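Side-chain contacts in 70 kDa protein (Xanthomonas sp., PDB 4B2N), which cleaves the polyisoprene chains of natural rubber processively, as a dioxygenase that carries two c-type hemes: residues G142-P147 / Y553-A558; P212-D217 / W537-T542; D132-V137 / S166-L171; S138-L143 / A218-S223; N101-Q106 / A146-P151. One frame throughout, in Å; residues are numbered along the deposited sequence.

Contact 1 of 5, residues G142-P147 / Y553-A558; sequences GLYPAP and YDYSFA
Next to Y555, whose ring receives the edge of Y144, the carboxylate oxygen D554 OD2 is held by several groups. S556 OG donates to D554 OD2 over 2.7 Å, and the carboxylate oxygen receives it on its syn lone pair. S556 N donates to D554 OD2 over 2.9 Å, coming from above the carboxylate plane. This backbone bond makes an Asx turn with Y555 at its middle. S559 OG also bonds to D554 OD2. The Y555 side chain leaves the turn toward residues 142-147. With CG set between the backbone N and the carbonyl carbon (chi1 55°), the ring turns a face to Y144. There the two tyrosines make a T-shaped pair. The ring centroids of Y144 and Y555 are 5.0 Å apart, with the planes at 80°. Y144 brings its CD2-CE2 edge over one face of Y555. Y144 CD2 stands 3.7 Å above the Y555 ring plane, over its centre, and Y144 CE2 is 3.8 Å from Y555 CG. The contact joins two loops far apart in sequence. One starts with the Schellman motif at G142, after helix 133-141. The other connects strands 536-538 and 560-561. The Y144 side chain is about 10 Å from those of C194 and H195, which bind a heme c, so the pair lies in the outer surroundings of that heme. The hydroxyl of Y144 is bonded to N213 OD1, and this fixes the far end of the ring. The Y555 hydroxyl meets a proline ring: P145 CD is 3.2 Å from Y555 OH.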
# COMPACT_ATOMS: atom_id res chain seq x y z
N GLY A 142 11.19 12.11 2.58
CA GLY A 142 11.13 10.80 3.20
C GLY A 142 11.36 9.67 2.22
O GLY A 142 10.71 8.61 2.32
N LEU A 143 12.34 9.84 1.36
CA LEU A 143 12.75 8.84 0.35
C LEU A 143 14.19 8.35 0.68
O LEU A 143 14.68 8.61 1.81
CB LEU A 143 12.68 9.49 -1.07
CG LEU A 143 11.29 10.05 -1.36
CD1 LEU A 143 11.28 10.73 -2.73
CD2 LEU A 143 10.21 8.94 -1.29
N TYR A 144 14.84 7.63 -0.24
CA TYR A 144 16.14 6.97 0.07
C TYR A 144 17.01 7.03 -1.18
O TYR A 144 16.48 7.06 -2.28
CB TYR A 144 15.91 5.51 0.45
CG TYR A 144 14.88 5.40 1.54
CD1 TYR A 144 13.52 5.42 1.22
CD2 TYR A 144 15.27 5.40 2.90
CE1 TYR A 144 12.55 5.36 2.19
CE2 TYR A 144 14.31 5.32 3.91
CZ TYR A 144 12.94 5.38 3.54
OH TYR A 144 11.96 5.34 4.50
N PRO A 145 18.35 6.94 -1.01
CA PRO A 145 19.24 6.65 -2.14
C PRO A 145 18.84 5.34 -2.75
O PRO A 145 18.55 4.33 -2.06
CB PRO A 145 20.67 6.63 -1.54
CG PRO A 145 20.50 6.72 -0.06
CD PRO A 145 19.05 7.07 0.29
N ALA A 146 18.65 5.39 -4.04
CA ALA A 146 18.14 4.22 -4.76
C ALA A 146 19.23 3.18 -4.89
O ALA A 146 20.38 3.51 -5.01
CB ALA A 146 17.66 4.66 -6.18
N PRO A 147 18.85 1.89 -4.90
CA PRO A 147 19.81 0.83 -5.15
C PRO A 147 19.98 0.54 -6.66
O PRO A 147 20.61 -0.43 -7.00
CB PRO A 147 19.15 -0.39 -4.48
CG PRO A 147 17.70 -0.11 -4.64
CD PRO A 147 17.49 1.38 -4.78
N TYR A 553 13.82 11.69 8.51
CA TYR A 553 13.72 10.60 9.51
C TYR A 553 14.98 9.76 9.31
O TYR A 553 15.32 9.36 8.16
CB TYR A 553 12.52 9.68 9.26
CG TYR A 553 11.16 10.18 9.74
CD1 TYR A 553 11.01 11.41 10.45
CD2 TYR A 553 10.02 9.41 9.51
CE1 TYR A 553 9.77 11.85 10.86
CE2 TYR A 553 8.77 9.87 9.91
CZ TYR A 553 8.66 11.07 10.59
OH TYR A 553 7.44 11.44 11.06
N ASP A 554 15.69 9.45 10.40
CA ASP A 554 16.85 8.65 10.28
C ASP A 554 16.42 7.20 10.10
O ASP A 554 15.53 6.69 10.81
CB ASP A 554 17.67 8.73 11.58
CG ASP A 554 18.92 7.91 11.49
OD1 ASP A 554 19.88 8.44 11.04
OD2 ASP A 554 18.95 6.72 11.90
N TYR A 555 17.06 6.51 9.17
CA TYR A 555 16.65 5.06 8.96
C TYR A 555 17.77 4.08 9.24
O TYR A 555 17.76 2.93 8.78
CB TYR A 555 16.12 4.85 7.52
CG TYR A 555 17.09 5.29 6.44
CD1 TYR A 555 17.16 6.61 6.03
CD2 TYR A 555 17.91 4.36 5.78
CE1 TYR A 555 18.01 7.01 5.00
CE2 TYR A 555 18.80 4.75 4.76
CZ TYR A 555 18.87 6.07 4.41
OH TYR A 555 19.72 6.47 3.41
N SER A 556 18.78 4.51 10.00
CA SER A 556 19.91 3.66 10.35
C SER A 556 19.51 2.66 11.46
O SER A 556 18.46 2.86 12.17
CB SER A 556 21.11 4.55 10.78
OG SER A 556 20.97 4.89 12.16
N PHE A 557 20.28 1.58 11.61
CA PHE A 557 19.93 0.56 12.64
C PHE A 557 19.80 1.16 14.02
O PHE A 557 18.97 0.71 14.82
CB PHE A 557 20.90 -0.60 12.67
CG PHE A 557 20.69 -1.66 11.58
CD1 PHE A 557 19.63 -1.62 10.66
CD2 PHE A 557 21.61 -2.71 11.46
CE1 PHE A 557 19.52 -2.62 9.67
CE2 PHE A 557 21.48 -3.68 10.51
CZ PHE A 557 20.41 -3.66 9.63
N ALA A 558 20.51 2.27 14.28
CA ALA A 558 20.52 2.91 15.64
C ALA A 558 19.17 3.54 16.00
O ALA A 558 18.87 3.70 17.18
CB ALA A 558 21.62 3.96 15.76

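Contact 2 of 5, residues P212-D217 / W537-T542; sequences PNSAND and WKRPYT
R539 sets the edge of its guanidinium group against S214, with NH1 directed at the serine OG. R539 NH1 donates to S214 OG across 2.8 Å. The serine oxygen lies 14° out of the guanidinium plane, so NH1 donates nearly in plane; at 157° the bond is moderately bent. S214 CB is also close, 3.4 Å from R539 NH1. The arginine chain runs extended through CG and CD and then bends at chi3 (-64°), which turns the head onto the serine. Two waters also lie in the guanidinium plane, one at each terminal nitrogen. Water 2 accepts from R539 NH1 at 2.8 Å and donates to S214 O at 3.2 Å. Water 1 accepts from R539 NH2 at 2.9 Å and has a weak bond to S214 OG. R539 NH2 is also bonded to D554 O, and W567 makes a cation-pi contact with R539. On the serine side the loop is shaped by an Asx turn. A215 N donates to N213 OD1 over 2.8 Å, from above the carbonyl plane. The loop follows helix 192-195, which carries the end of the CXXCH heme-binding motif (C191, C194, H195). The S214 side chain is about 11 Å from a bound heme c. The arginine comes from just past strand 536-538. The contact is buried, yet the acceptors named here are neutral oxygens: a serine, a backbone carbonyl and two waters. The positive charge is thus shared among several dipoles and the W567 ring system, which probably makes its burial tolerable.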
# COMPACT_ATOMS: atom_id res chain seq x y z
N PRO A 212 7.46 -1.42 3.11
CA PRO A 212 6.63 -0.17 2.95
C PRO A 212 7.29 1.04 3.55
O PRO A 212 7.98 0.98 4.59
CB PRO A 212 5.33 -0.47 3.70
CG PRO A 212 5.42 -1.85 4.21
CD PRO A 212 6.73 -2.50 3.78
N ASN A 213 7.11 2.14 2.89
CA ASN A 213 7.75 3.34 3.37
C ASN A 213 7.04 3.92 4.63
O ASN A 213 5.80 4.12 4.62
CB ASN A 213 7.79 4.40 2.26
CG ASN A 213 8.88 5.44 2.52
OD1 ASN A 213 9.42 5.54 3.66
ND2 ASN A 213 9.28 6.20 1.49
N SER A 214 7.81 4.11 5.70
CA SER A 214 7.32 4.68 6.93
C SER A 214 7.58 6.15 6.96
O SER A 214 7.25 6.78 7.94
CB SER A 214 8.06 4.08 8.16
OG SER A 214 9.45 4.24 8.00
N ALA A 215 8.21 6.71 5.93
CA ALA A 215 8.81 8.02 6.09
C ALA A 215 8.39 9.01 5.05
O ALA A 215 8.64 10.22 5.21
CB ALA A 215 10.35 7.95 6.17
N ASN A 216 7.74 8.55 3.99
CA ASN A 216 7.48 9.47 2.88
C ASN A 216 6.44 10.53 3.21
O ASN A 216 5.42 10.25 3.82
CB ASN A 216 7.07 8.78 1.59
CG ASN A 216 5.74 8.03 1.71
OD1 ASN A 216 5.54 7.25 2.64
ND2 ASN A 216 4.84 8.27 0.75
N ASP A 217 6.72 11.76 2.81
CA ASP A 217 5.74 12.80 2.95
C ASP A 217 5.17 13.15 1.58
O ASP A 217 5.71 13.97 0.86
CB ASP A 217 6.33 14.09 3.57
CG ASP A 217 5.25 15.12 3.92
OD1 ASP A 217 4.24 15.22 3.14
OD2 ASP A 217 5.47 15.91 4.90
N TRP A 537 4.11 10.46 18.82
CA TRP A 537 5.46 9.90 19.00
C TRP A 537 6.35 10.34 17.86
O TRP A 537 5.89 10.54 16.73
CB TRP A 537 5.35 8.39 19.13
CG TRP A 537 4.70 7.68 17.96
CD1 TRP A 537 3.35 7.37 17.79
CD2 TRP A 537 5.36 7.14 16.75
NE1 TRP A 537 3.14 6.69 16.61
CE2 TRP A 537 4.29 6.53 15.95
CE3 TRP A 537 6.69 7.13 16.26
CZ2 TRP A 537 4.55 5.90 14.72
CZ3 TRP A 537 6.96 6.46 15.03
CH2 TRP A 537 5.90 5.90 14.27
N LYS A 538 7.62 10.55 18.16
CA LYS A 538 8.50 11.26 17.27
C LYS A 538 9.72 10.36 17.10
O LYS A 538 10.33 9.94 18.10
CB LYS A 538 8.86 12.56 17.99
CG LYS A 538 10.08 13.22 17.45
CD LYS A 538 10.16 14.68 17.93
CE LYS A 538 10.80 14.81 19.31
NZ LYS A 538 11.94 15.75 19.13
N ARG A 539 10.09 10.02 15.87
CA ARG A 539 11.26 9.18 15.72
C ARG A 539 12.55 9.99 15.57
O ARG A 539 12.51 11.19 15.48
CB ARG A 539 11.10 8.04 14.67
CG ARG A 539 10.11 8.28 13.56
CD ARG A 539 10.11 7.16 12.53
NE ARG A 539 11.34 6.93 11.75
CZ ARG A 539 11.31 6.32 10.59
NH1 ARG A 539 10.09 6.04 10.09
NH2 ARG A 539 12.44 6.15 9.85
N PRO A 540 13.72 9.33 15.69
CA PRO A 540 14.96 10.11 15.65
C PRO A 540 15.07 10.73 14.27
O PRO A 540 14.74 10.08 13.27
CB PRO A 540 16.04 9.03 15.85
CG PRO A 540 15.36 7.94 16.60
CD PRO A 540 13.97 7.92 16.02
N TYR A 541 15.53 11.99 14.24
CA TYR A 541 15.77 12.63 12.95
C TYR A 541 17.26 12.63 12.60
O TYR A 541 18.14 12.51 13.44
CB TYR A 541 15.37 14.09 13.05
CG TYR A 541 13.93 14.34 13.45
CD1 TYR A 541 12.92 13.35 13.27
CD2 TYR A 541 13.55 15.59 13.96
CE1 TYR A 541 11.61 13.58 13.68
CE2 TYR A 541 12.23 15.87 14.27
CZ TYR A 541 11.26 14.91 14.12
OH TYR A 541 9.93 15.24 14.49
N THR A 542 17.51 12.83 11.33
CA THR A 542 18.75 13.18 10.73
C THR A 542 19.06 14.67 11.04
O THR A 542 18.15 15.39 11.44
CB THR A 542 18.34 13.05 9.25
OG1 THR A 542 18.76 11.78 8.75
CG2 THR A 542 18.73 14.18 8.43
O HOH W 1 12.70 5.16 7.16
O HOH W 2 7.52 6.37 11.14

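Contact 3 of 5, residues D132-V137 / S166-L171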
# COMPACT_ATOMS: atom_id res chain seq x y z
N ASP A 132 24.88 19.20 -0.91
CA ASP A 132 24.17 17.98 -0.46
C ASP A 132 22.71 17.86 -1.00
O ASP A 132 21.88 17.14 -0.43
CB ASP A 132 24.19 17.87 1.06
CG ASP A 132 23.51 19.07 1.74
OD1 ASP A 132 23.14 20.02 1.05
OD2 ASP A 132 23.33 18.99 2.96
N PHE A 133 22.42 18.55 -2.12
CA PHE A 133 21.09 18.61 -2.68
C PHE A 133 20.46 17.19 -2.77
O PHE A 133 19.36 16.94 -2.36
CB PHE A 133 21.17 19.21 -4.09
CG PHE A 133 19.86 19.17 -4.85
CD1 PHE A 133 18.79 19.99 -4.46
CD2 PHE A 133 19.68 18.29 -5.96
CE1 PHE A 133 17.59 19.94 -5.18
CE2 PHE A 133 18.46 18.24 -6.68
CZ PHE A 133 17.40 19.07 -6.25
N GLU A 134 21.19 16.24 -3.33
CA GLU A 134 20.59 14.96 -3.61
C GLU A 134 20.19 14.27 -2.28
O GLU A 134 19.08 13.75 -2.12
CB GLU A 134 21.63 14.18 -4.47
CG GLU A 134 21.04 13.03 -5.25
CD GLU A 134 22.12 12.28 -6.02
OE1 GLU A 134 22.91 12.90 -6.79
OE2 GLU A 134 22.12 11.05 -5.81
N GLU A 135 21.01 14.41 -1.25
CA GLU A 135 20.62 13.92 0.06
C GLU A 135 19.44 14.67 0.68
O GLU A 135 18.60 14.07 1.33
CB GLU A 135 21.81 13.97 1.02
CG GLU A 135 21.43 13.53 2.44
CD GLU A 135 22.68 13.38 3.33
OE1 GLU A 135 23.35 14.38 3.66
OE2 GLU A 135 23.03 12.25 3.63
N GLN A 136 19.43 16.00 0.58
CA GLN A 136 18.31 16.78 1.08
C GLN A 136 16.97 16.41 0.44
O GLN A 136 15.93 16.44 1.12
CB GLN A 136 18.58 18.31 0.90
CG GLN A 136 19.67 18.75 1.90
CD GLN A 136 19.67 20.26 2.11
OE1 GLN A 136 20.69 20.96 1.89
NE2 GLN A 136 18.56 20.75 2.59
N VAL A 137 17.01 16.03 -0.85
CA VAL A 137 15.77 15.56 -1.47
C VAL A 137 15.22 14.37 -0.70
O VAL A 137 14.03 14.37 -0.38
CB VAL A 137 15.91 15.21 -2.95
CG1 VAL A 137 14.61 14.60 -3.50
CG2 VAL A 137 16.30 16.46 -3.71
N SER A 166 22.65 12.46 -16.60
CA SER A 166 23.63 12.20 -15.56
C SER A 166 23.20 12.55 -14.14
O SER A 166 23.92 12.22 -13.20
CB SER A 166 24.94 12.88 -15.93
OG SER A 166 24.73 14.26 -15.84
N GLY A 167 21.98 13.09 -13.93
CA GLY A 167 21.49 13.29 -12.57
C GLY A 167 20.92 11.95 -12.03
O GLY A 167 20.65 11.05 -12.81
N GLN A 168 20.83 11.82 -10.70
CA GLN A 168 20.27 10.67 -10.04
C GLN A 168 19.14 11.14 -9.14
O GLN A 168 19.30 12.11 -8.35
CB GLN A 168 21.39 9.97 -9.18
CG GLN A 168 20.90 8.88 -8.18
CD GLN A 168 20.70 7.54 -8.88
OE1 GLN A 168 20.80 7.45 -10.15
NE2 GLN A 168 20.27 6.53 -8.11
N LEU A 169 18.06 10.35 -9.13
CA LEU A 169 16.93 10.59 -8.30
C LEU A 169 16.89 9.60 -7.16
O LEU A 169 17.34 8.48 -7.32
CB LEU A 169 15.59 10.39 -9.09
CG LEU A 169 15.43 11.27 -10.34
CD1 LEU A 169 14.41 10.60 -11.29
CD2 LEU A 169 15.03 12.67 -9.88
N PRO A 170 16.32 10.01 -6.00
CA PRO A 170 16.12 9.01 -4.93
C PRO A 170 15.12 7.95 -5.29
O PRO A 170 14.25 8.17 -6.18
CB PRO A 170 15.47 9.82 -3.79
CG PRO A 170 15.84 11.22 -4.03
CD PRO A 170 15.89 11.35 -5.56
N LEU A 171 15.15 6.81 -4.58
CA LEU A 171 14.15 5.79 -4.73
C LEU A 171 12.83 6.43 -4.46
O LEU A 171 12.69 7.13 -3.45
CB LEU A 171 14.37 4.75 -3.65
CG LEU A 171 13.41 3.58 -3.63
CD1 LEU A 171 13.37 2.76 -4.92
CD2 LEU A 171 13.74 2.78 -2.35
O HOH W 3 22.13 13.96 -9.13
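The carboxylate of E134 and the side-chain amide of Q168 are turned 47° against each other as the two chains pass at a slant. V137 CG2 lies 3.8 Å above one face of the F133 ring in the same helix, offset toward the rim. E134 reaches across with an extended chain. E134 OE2 comes to 3.4 Å from Q168 CG and 3.6 Å from Q168 CB, so the carboxylate touches the aliphatic part of the glutamine. The amide end of Q168 bends away at chi2. It bonds to the backbone of the loop that leads into strand 151-152, with Q168 OE1 accepting from N150 N and Q168 NE2 donating to F148 O. The polar link between E134 and Q168 runs through water 3. It donates to E134 OE1 at 2.7 Å and accepts from Q168 N at 3.0 Å. The contact sets the first turns of helix 133-141 on strand 167-168 and the residues just after it. This strand pairs with strand 151-152 in a small two-stranded antiparallel sheet. E134 lies in the first turn of the helix, where the helix dipole may favour its negative charge. Deeper in, the packing is apolar. V137 CG1 is 3.6 Å from P170 CG, and the two side chains cross at about a right angle. V137 points this branch at the proline because CG1 lies opposite the backbone N (chi1 175°). Y117 of helix 114-118 touches both V137 and P170.

Contact 4 of 5, residues S138-L143 / A218-S223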
# COMPACT_ATOMS: atom_id res chain seq x y z
N SER A 138 16.06 13.38 -0.44
CA SER A 138 15.69 12.15 0.31
C SER A 138 15.19 12.52 1.66
O SER A 138 14.17 12.00 2.10
CB SER A 138 16.92 11.22 0.47
OG SER A 138 16.95 10.38 -0.71
N LYS A 139 15.93 13.37 2.35
CA LYS A 139 15.54 13.74 3.71
C LYS A 139 14.17 14.43 3.76
O LYS A 139 13.30 14.04 4.51
CB LYS A 139 16.59 14.66 4.34
CG LYS A 139 17.82 13.96 4.89
CD LYS A 139 18.87 15.04 5.16
CE LYS A 139 20.09 14.49 5.78
NZ LYS A 139 20.83 15.71 6.23
N ARG A 140 13.99 15.46 2.90
CA ARG A 140 12.78 16.28 2.91
C ARG A 140 11.56 15.44 2.59
O ARG A 140 10.50 15.56 3.23
CB ARG A 140 12.89 17.40 1.85
CG ARG A 140 11.69 18.38 1.91
CD ARG A 140 12.01 19.48 0.93
NE ARG A 140 10.90 20.39 0.77
CZ ARG A 140 10.75 21.50 1.51
NH1 ARG A 140 11.65 21.75 2.48
NH2 ARG A 140 9.71 22.31 1.29
N TYR A 141 11.69 14.55 1.63
CA TYR A 141 10.49 13.93 1.12
C TYR A 141 10.27 12.55 1.73
O TYR A 141 9.26 11.90 1.41
CB TYR A 141 10.53 13.84 -0.41
CG TYR A 141 10.53 15.20 -1.06
CD1 TYR A 141 9.53 16.17 -0.75
CD2 TYR A 141 11.53 15.55 -1.96
CE1 TYR A 141 9.60 17.46 -1.31
CE2 TYR A 141 11.56 16.81 -2.54
CZ TYR A 141 10.59 17.73 -2.25
OH TYR A 141 10.73 18.98 -2.86
N GLY A 142 11.19 12.11 2.58
CA GLY A 142 11.13 10.80 3.20
C GLY A 142 11.36 9.67 2.22
O GLY A 142 10.71 8.61 2.32
N LEU A 143 12.34 9.84 1.36
CA LEU A 143 12.75 8.84 0.35
C LEU A 143 14.19 8.35 0.68
O LEU A 143 14.68 8.61 1.81
CB LEU A 143 12.68 9.49 -1.07
CG LEU A 143 11.29 10.05 -1.36
CD1 LEU A 143 11.28 10.73 -2.73
CD2 LEU A 143 10.21 8.94 -1.29
N ALA A 218 4.02 12.56 1.23
CA ALA A 218 3.47 12.75 -0.12
C ALA A 218 2.95 14.14 -0.31
O ALA A 218 3.07 14.70 -1.42
CB ALA A 218 2.39 11.74 -0.42
N GLY A 219 2.35 14.72 0.72
CA GLY A 219 1.85 16.09 0.60
C GLY A 219 2.94 17.12 0.33
O GLY A 219 2.74 18.11 -0.45
N LEU A 220 4.10 16.93 0.97
CA LEU A 220 5.13 17.95 0.85
C LEU A 220 5.71 17.89 -0.57
O LEU A 220 6.00 18.92 -1.19
CB LEU A 220 6.19 17.69 1.90
CG LEU A 220 7.32 18.69 1.98
CD1 LEU A 220 6.80 20.12 2.17
CD2 LEU A 220 8.24 18.33 3.18
N LEU A 221 5.83 16.68 -1.12
CA LEU A 221 6.34 16.61 -2.53
C LEU A 221 5.37 17.28 -3.48
O LEU A 221 5.78 18.07 -4.35
CB LEU A 221 6.45 15.13 -2.88
CG LEU A 221 6.93 14.76 -4.28
CD1 LEU A 221 8.38 15.12 -4.41
CD2 LEU A 221 6.65 13.25 -4.47
N ALA A 222 4.08 16.99 -3.31
CA ALA A 222 3.00 17.57 -4.15
C ALA A 222 3.00 19.11 -4.01
O ALA A 222 2.99 19.85 -5.01
CB ALA A 222 1.60 16.98 -3.72
N SER A 223 3.10 19.57 -2.76
CA SER A 223 3.12 21.02 -2.50
C SER A 223 4.30 21.70 -3.17
O SER A 223 4.11 22.72 -3.94
CB SER A 223 3.14 21.27 -0.99
OG SER A 223 3.16 22.65 -0.78
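L220, Y141 and L221 have the most surface buried here. The Y141 ring is covered on both faces. L221 CD1 sits over the ring centre, 3.8 Å from the Y141 centroid and 2° off the normal, a CH-pi contact. On the opposite face R140 CG lies 3.9 Å above the Y141 ring plane, toward the rim. The ring also presses on the backbone of helix 218-226, with Y141 CE1 3.6 Å from L221 CA. L220 points at helix 133-141 and crosses R140 at about a right angle. Its CG is anti to the backbone N (chi1 -177°), which carries the branched end to the arginine. L220 CD2 is 3.7 Å from R140 CG and lies 4.1 Å above one face of the R140 guanidinium, offset toward the rim. L220 CD1 is 3.7 Å from R140 NH2. The contact packs the last turn of helix 133-141, closed by a Schellman motif at G142, on the first turns of helix 218-226. L173 touches L221, and I623 of helix 620-626 touches R140 and L220. The L221 side chain is about 8 Å from a bound heme c. Both polar ends reach D224. R140 NE makes a salt bridge to D224 OD2, and Y141 OH bonds to the same oxygen and to W124 NE1. The buried arginine is thus paired with a carboxylate, which probably helps keep both groups charged.

Contact 5 of 5, residues N101-Q106 / A146-P151; sequences NLEERQ and APFRNP
The backbones come nearest at E103 and N150, with their CA atoms 7.3 Å apart, where the last turn of helix 88-104 faces an irregular segment. The main contact is between E103 and F148. E103 CG lies over the centre of the F148 ring, 3.5 Å from its centroid and 9° off the normal, in a CH-pi contact. CE1 and CD1 of F148 are both 3.6 Å from E103 CG. The carboxylate continues over the same face, its plane only 8° from the ring plane, so the two flat groups stack. E103 CD is 3.7 Å from F148 CD1, and E103 OE1 is 3.9 Å from F148 CB. The ring is brought face-on to the glutamate by a chi1 of 47° at F148, which sets CG between the backbone N and the carbonyl carbon. A carboxylate over a ring face is not favourable by charge alone. Here E103 OE2 makes a salt bridge to R99, one turn back on the helix, which probably offsets this and fixes the rotation of the group. W209 also touches E103. The arrangement fits the C-terminal end of a helix packed on the segment that leads into strand 151-152. It lies in the outer surroundings of the CXXCH heme site, with the F148 side chain about 10 Å from that of C191.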
# COMPACT_ATOMS: atom_id res chain seq x y z
N ASN A 101 10.08 -2.75 -15.02
CA ASN A 101 8.95 -1.77 -15.00
C ASN A 101 8.95 -0.85 -13.79
O ASN A 101 8.78 0.35 -13.95
CB ASN A 101 7.61 -2.48 -15.08
CG ASN A 101 7.38 -3.11 -16.45
OD1 ASN A 101 8.10 -2.81 -17.42
ND2 ASN A 101 6.37 -4.01 -16.54
N LEU A 102 9.21 -1.39 -12.60
CA LEU A 102 9.16 -0.55 -11.38
C LEU A 102 10.33 0.47 -11.38
O LEU A 102 10.21 1.57 -10.80
CB LEU A 102 9.09 -1.40 -10.10
CG LEU A 102 7.81 -2.19 -9.89
CD1 LEU A 102 7.84 -3.12 -8.65
CD2 LEU A 102 6.67 -1.20 -9.83
N GLU A 103 11.45 0.07 -11.99
CA GLU A 103 12.66 0.85 -11.92
C GLU A 103 12.65 1.93 -13.01
O GLU A 103 13.18 3.05 -12.80
CB GLU A 103 13.89 -0.05 -12.09
CG GLU A 103 14.28 -0.82 -10.81
CD GLU A 103 15.47 -1.71 -11.04
OE1 GLU A 103 16.23 -1.44 -12.04
OE2 GLU A 103 15.65 -2.68 -10.24
N GLU A 104 12.11 1.60 -14.19
CA GLU A 104 12.25 2.49 -15.32
C GLU A 104 11.04 2.99 -16.06
O GLU A 104 11.19 3.77 -17.04
CB GLU A 104 13.26 2.05 -16.37
CG GLU A 104 13.52 0.62 -16.63
CD GLU A 104 14.56 0.44 -17.76
OE1 GLU A 104 14.21 0.55 -18.97
OE2 GLU A 104 15.69 0.14 -17.40
N ARG A 105 9.85 2.57 -15.64
CA ARG A 105 8.68 3.03 -16.44
C ARG A 105 7.98 4.16 -15.72
O ARG A 105 7.68 4.05 -14.53
CB ARG A 105 7.73 1.82 -16.68
CG ARG A 105 8.30 0.95 -17.79
CD ARG A 105 7.92 1.56 -19.16
NE ARG A 105 6.49 1.33 -19.46
CZ ARG A 105 5.58 2.26 -19.70
NH1 ARG A 105 5.90 3.55 -19.68
NH2 ARG A 105 4.31 1.92 -19.99
N GLN A 106 7.69 5.25 -16.42
CA GLN A 106 6.88 6.31 -15.81
C GLN A 106 5.37 6.00 -15.95
O GLN A 106 4.74 6.29 -16.96
CB GLN A 106 7.19 7.67 -16.41
CG GLN A 106 6.55 8.78 -15.54
CD GLN A 106 7.32 10.06 -15.65
OE1 GLN A 106 7.82 10.62 -14.64
NE2 GLN A 106 7.47 10.52 -16.86
N ALA A 146 18.65 5.39 -4.04
CA ALA A 146 18.14 4.22 -4.76
C ALA A 146 19.23 3.18 -4.89
O ALA A 146 20.38 3.51 -5.01
CB ALA A 146 17.66 4.66 -6.18
N PRO A 147 18.85 1.89 -4.90
CA PRO A 147 19.81 0.83 -5.15
C PRO A 147 19.98 0.54 -6.66
O PRO A 147 20.61 -0.43 -7.00
CB PRO A 147 19.15 -0.39 -4.48
CG PRO A 147 17.70 -0.11 -4.64
CD PRO A 147 17.49 1.38 -4.78
N PHE A 148 19.44 1.38 -7.54
CA PHE A 148 19.68 1.23 -8.94
C PHE A 148 19.95 2.64 -9.49
O PHE A 148 19.71 3.65 -8.80
CB PHE A 148 18.51 0.61 -9.69
CG PHE A 148 17.17 1.21 -9.35
CD1 PHE A 148 16.39 0.65 -8.29
CD2 PHE A 148 16.67 2.27 -10.09
CE1 PHE A 148 15.12 1.21 -7.97
CE2 PHE A 148 15.39 2.84 -9.77
CZ PHE A 148 14.67 2.32 -8.70
N ARG A 149 20.42 2.67 -10.72
CA ARG A 149 20.71 3.96 -11.40
C ARG A 149 19.30 4.47 -11.80
O ARG A 149 18.50 3.72 -12.41
CB ARG A 149 21.59 3.73 -12.63
CG ARG A 149 21.87 4.99 -13.43
CD ARG A 149 22.62 4.61 -14.69
NE ARG A 149 22.64 5.80 -15.44
CZ ARG A 149 21.86 6.02 -16.47
NH1 ARG A 149 21.07 5.06 -16.96
NH2 ARG A 149 21.98 7.21 -17.03
N ASN A 150 18.99 5.70 -11.38
CA ASN A 150 17.62 6.22 -11.45
C ASN A 150 17.80 7.62 -12.04
O ASN A 150 17.82 8.59 -11.34
CB ASN A 150 17.07 6.24 -10.04
CG ASN A 150 15.56 6.64 -10.00
OD1 ASN A 150 15.04 7.04 -8.91
ND2 ASN A 150 14.88 6.61 -11.12
N PRO A 151 17.98 7.72 -13.36
CA PRO A 151 18.58 8.98 -13.89
C PRO A 151 17.57 10.10 -14.21
O PRO A 151 16.37 9.85 -14.45
CB PRO A 151 19.28 8.48 -15.18
CG PRO A 151 18.38 7.40 -15.68
CD PRO A 151 17.86 6.68 -14.41

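Contacts 1 and 2 lie closest, with centres 9 Å apart. They are joined by G142 O to N213 ND2, 2.9 Å, and contact 2 is nested within the chain loop that contact 1 closes. Contacts 3 and 4 both use helix 133-141, with centres 12 Å apart. A bond from D217 N to Y141 O, 2.9 Å, ties contact 2 to contact 4. L171 N meets Y144 O at 2.7 Å, linking contact 3 to contact 1. L169 N and N150 O, 2.8 Å apart, connect contacts 3 and 5. Contact 4 approaches a heme c most closely, about 8 Å from the L221 side chain. Contact 3 is farther, about 14 Å from the P170 side chain.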